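Local coordinates for protein ribonucleoside-diphosphate reductase subunit beta (Streptococcus sanguinis, PDB 4N83) that supplies, as the small metal-binding subunit of a class Ib ribonucleotide reductase, the dimanganese or diiron cofactor that probably supports deoxyribonucleotide synthesis, at residues I151-V154 and F155-F159; R254-A257 and N258-L261. One frame throughout, in Å; residues are numbered along the deposited sequence.

Both contacts are local, each within a single helix, and neither closes a long loop. Coming from the N terminus, the chain first reaches contact 1 on helix 148-160, which carries a bridging ligand of the dimanganese site. It then passes through helices 162-173, 178-206 and 211-240 before reaching contact 2 on helix 246-263. The two lie in series, neither nested nor crossed, with centres about 10 Å apart. They touch directly: Val-154 CG1 lies 3.4 Å from Ala-260 O, and Phe-159 CD1 lies 3.6 Å from Ala-257 CB. The metal-bearing helix of the ferritin-like bundle is thereby joined, on its side away from the metals, to helix 246-263.

Contact 1: residues I151-V154 and F155-F159; sequences IASV and FLETF. With MN (manganese (II) ion), chain I; MN (manganese (II) ion), chain J.
Ile-151 to Val-154 and Phe-155 to Phe-159 form successive turns of helix 148-160, part of the ferritin-like bundle that holds the dimanganese centre. Its i to i+4 ladder runs from Phe-155 N to Ile-151 O (2.9 Å), Leu-156 N to Ala-152 O (2.8 Å), Glu-157 N to Ser-153 O (3.2 Å) and Thr-158 N to Val-154 O (3.0 Å). The end of this stretch, 156-159, also widens into a pi-type turn. Val-154 O accepts a second bond, from Thr-158 OG1 at 2.7 Å, in the carbonyl plane and on a lone pair, while the backbone bond from Thr-158 N comes to the same oxygen. A first torsion of -36° holds OG1 beside its own backbone N, turned back toward the preceding turn, and one carbonyl oxygen is gripped by both groups of the same threonine. Ile-151 and Phe-155 lie side by side; Met-221 of helix 211-240 packs against both. Ser-153 and Glu-157, one turn apart, face the metal side of the helix, where Ser-153 OG is hydrogen-bonded to Gln-69 OE1. Glu-157 extends beyond CG (chi2 -177°), carrying its carboxylate to the metals as a bridge. Glu-97 and Glu-191 belong to the sites of both metals; Asp-66 and His-100 complete the one at OE2, and His-194 the one at OE1. Glu-157 OE1 lies 2.0 Å from the first manganese, and its OE2 2.4 Å from the second.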
# COMPACT_ATOMS: atom_id res chain seq x y z
N ILE A 151 -3.32 -18.89 6.54
CA ILE A 151 -3.34 -20.14 5.77
C ILE A 151 -4.09 -19.96 4.45
O ILE A 151 -3.68 -20.50 3.42
CB ILE A 151 -3.99 -21.29 6.57
CG1 ILE A 151 -3.16 -21.64 7.81
CG2 ILE A 151 -4.15 -22.53 5.70
CD1 ILE A 151 -3.95 -22.35 8.89
N ALA A 152 -5.18 -19.20 4.49
CA ALA A 152 -6.03 -18.99 3.31
C ALA A 152 -5.33 -18.15 2.24
O ALA A 152 -5.46 -18.44 1.05
CB ALA A 152 -7.34 -18.33 3.72
N SER A 153 -4.61 -17.12 2.67
CA SER A 153 -3.88 -16.24 1.74
C SER A 153 -2.70 -16.97 1.10
O SER A 153 -2.36 -16.71 -0.06
CB SER A 153 -3.40 -14.98 2.46
OG SER A 153 -2.91 -14.03 1.54
N VAL A 154 -2.07 -17.87 1.86
CA VAL A 154 -0.97 -18.68 1.33
C VAL A 154 -1.50 -19.72 0.34
O VAL A 154 -0.95 -19.88 -0.74
CB VAL A 154 -0.17 -19.37 2.46
CG1 VAL A 154 0.82 -20.38 1.90
CG2 VAL A 154 0.57 -18.33 3.30
N PHE A 155 -2.58 -20.42 0.72
CA PHE A 155 -3.24 -21.35 -0.21
C PHE A 155 -3.71 -20.63 -1.47
O PHE A 155 -3.59 -21.16 -2.57
CB PHE A 155 -4.45 -22.04 0.44
CG PHE A 155 -4.12 -23.22 1.31
CD1 PHE A 155 -3.14 -24.14 0.94
CD2 PHE A 155 -4.84 -23.44 2.48
CE1 PHE A 155 -2.86 -25.23 1.75
CE2 PHE A 155 -4.56 -24.53 3.28
CZ PHE A 155 -3.57 -25.43 2.92
N LEU A 156 -4.25 -19.43 -1.29
CA LEU A 156 -4.79 -18.66 -2.40
C LEU A 156 -3.73 -18.40 -3.47
O LEU A 156 -3.84 -18.90 -4.59
CB LEU A 156 -5.36 -17.32 -1.90
CG LEU A 156 -5.89 -16.32 -2.93
CD1 LEU A 156 -6.87 -16.98 -3.89
CD2 LEU A 156 -6.54 -15.14 -2.22
N GLU A 157 -2.68 -17.67 -3.10
CA GLU A 157 -1.73 -17.13 -4.07
C GLU A 157 -0.50 -18.02 -4.34
O GLU A 157 0.16 -17.84 -5.36
CB GLU A 157 -1.29 -15.74 -3.63
CG GLU A 157 -2.46 -14.78 -3.50
CD GLU A 157 -2.03 -13.37 -3.14
OE1 GLU A 157 -1.45 -13.20 -2.04
OE2 GLU A 157 -2.27 -12.45 -3.94
N THR A 158 -0.21 -18.96 -3.45
CA THR A 158 0.93 -19.87 -3.62
C THR A 158 0.55 -21.19 -4.30
O THR A 158 1.42 -21.89 -4.82
CB THR A 158 1.60 -20.20 -2.26
OG1 THR A 158 1.56 -19.06 -1.40
CG2 THR A 158 3.05 -20.64 -2.46
N PHE A 159 -0.74 -21.53 -4.30
CA PHE A 159 -1.21 -22.85 -4.75
C PHE A 159 -2.27 -22.76 -5.85
O PHE A 159 -2.02 -23.18 -6.98
CB PHE A 159 -1.69 -23.66 -3.53
CG PHE A 159 -2.82 -24.61 -3.82
CD1 PHE A 159 -2.65 -25.68 -4.69
CD2 PHE A 159 -4.05 -24.46 -3.19
CE1 PHE A 159 -3.69 -26.56 -4.95
CE2 PHE A 159 -5.09 -25.34 -3.44
CZ PHE A 159 -4.91 -26.39 -4.32
MN MN I . -0.04 -11.93 -1.50
MN MN J . -1.59 -11.24 -5.92

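Contact 2: residues R254-A257 and N258-L261; sequences RYNA and NKAL
Asn-258 starts the second turn of this local contact within helix 246-263, part of the ferritin-like helical fold, by giving its backbone N to Tyr-255 O at 3.3 Å. That bond spans only three residues and is bent, with an N-H...O angle of 140°. The Asn-258 amide flanks the carbonyl of Arg-254, but its OD1 reaches outward to the backbone N of Phe-270, tying the helix to the following loop. Arg-254 itself turns its guanidinium away, in a salt bridge from NE to Asp-272 and a hydrogen bond from NH1 to Tyr-229 OH. Lys-259 crosses the tyrosine obliquely; with CG anti to its own carbonyl carbon (chi1 -68°) and the chain extended beyond, it runs back along the helix. Its CE rests 3.6 Å from Tyr-255 CZ, and NZ makes a weak hydrogen bond to Tyr-255 OH at 3.2 Å. Midway along that chain, CD passes 3.7 Å from Asn-256 OD1. Ala-260 returns to the regular ladder, its N bonded to Asn-256 O at 3.2 Å, while its methyl group packs on Val-154, Thr-158 and Phe-159 of helix 148-160. Leu-261 N continues with Ala-257 O at 3.1 Å, and its side chain reaches Met-221, Tyr-222 and Leu-225 of helix 211-240. Leu-261 CD1 lies 3.4 Å from Ala-257 O.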
# COMPACT_ATOMS: atom_id res chain seq x y z
N ARG A 254 -1.14 -29.94 -7.69
CA ARG A 254 -0.62 -30.78 -6.62
C ARG A 254 0.81 -30.40 -6.24
O ARG A 254 1.21 -30.50 -5.08
CB ARG A 254 -0.68 -32.26 -7.02
CG ARG A 254 -2.08 -32.85 -7.03
CD ARG A 254 -2.07 -34.33 -7.38
NE ARG A 254 -1.84 -34.56 -8.81
CZ ARG A 254 -2.80 -34.68 -9.74
NH1 ARG A 254 -4.09 -34.60 -9.42
NH2 ARG A 254 -2.46 -34.88 -11.01
N TYR A 255 1.58 -29.96 -7.24
CA TYR A 255 2.98 -29.57 -7.04
C TYR A 255 3.10 -28.30 -6.19
O TYR A 255 3.83 -28.29 -5.20
CB TYR A 255 3.66 -29.36 -8.40
CG TYR A 255 5.04 -28.74 -8.33
CD1 TYR A 255 6.06 -29.35 -7.60
CD2 TYR A 255 5.33 -27.56 -9.00
CE1 TYR A 255 7.32 -28.79 -7.53
CE2 TYR A 255 6.59 -26.99 -8.93
CZ TYR A 255 7.58 -27.61 -8.20
OH TYR A 255 8.84 -27.04 -8.13
N ASN A 256 2.38 -27.25 -6.58
CA ASN A 256 2.42 -25.98 -5.86
C ASN A 256 1.69 -25.99 -4.52
O ASN A 256 1.90 -25.10 -3.69
CB ASN A 256 1.87 -24.85 -6.74
CG ASN A 256 2.83 -24.45 -7.84
OD1 ASN A 256 3.99 -24.15 -7.58
ND2 ASN A 256 2.35 -24.42 -9.08
N ALA A 257 0.82 -26.98 -4.30
CA ALA A 257 0.16 -27.17 -3.01
C ALA A 257 1.19 -27.46 -1.92
O ALA A 257 1.01 -27.06 -0.76
CB ALA A 257 -0.85 -28.30 -3.09
N ASN A 258 2.26 -28.15 -2.29
CA ASN A 258 3.35 -28.49 -1.37
C ASN A 258 4.17 -27.27 -0.97
O ASN A 258 4.67 -27.19 0.16
CB ASN A 258 4.26 -29.54 -2.00
CG ASN A 258 3.51 -30.81 -2.38
OD1 ASN A 258 2.57 -31.22 -1.70
ND2 ASN A 258 3.93 -31.45 -3.48
N LYS A 259 4.32 -26.32 -1.89
CA LYS A 259 5.03 -25.07 -1.61
C LYS A 259 4.24 -24.19 -0.64
O LYS A 259 4.82 -23.53 0.22
CB LYS A 259 5.31 -24.30 -2.90
CG LYS A 259 6.32 -25.00 -3.81
CD LYS A 259 6.64 -24.16 -5.04
CE LYS A 259 7.74 -24.82 -5.86
NZ LYS A 259 7.97 -24.12 -7.16
N ALA A 260 2.91 -24.18 -0.78
CA ALA A 260 2.03 -23.50 0.16
C ALA A 260 2.14 -24.14 1.55
O ALA A 260 2.13 -23.44 2.56
CB ALA A 260 0.59 -23.55 -0.33
N LEU A 261 2.23 -25.46 1.57
CA LEU A 261 2.48 -26.21 2.81
C LEU A 261 3.86 -25.88 3.38
O LEU A 261 4.01 -25.67 4.58
CB LEU A 261 2.37 -27.72 2.57
CG LEU A 261 0.96 -28.29 2.44
CD1 LEU A 261 0.94 -29.56 1.60
CD2 LEU A 261 0.36 -28.54 3.82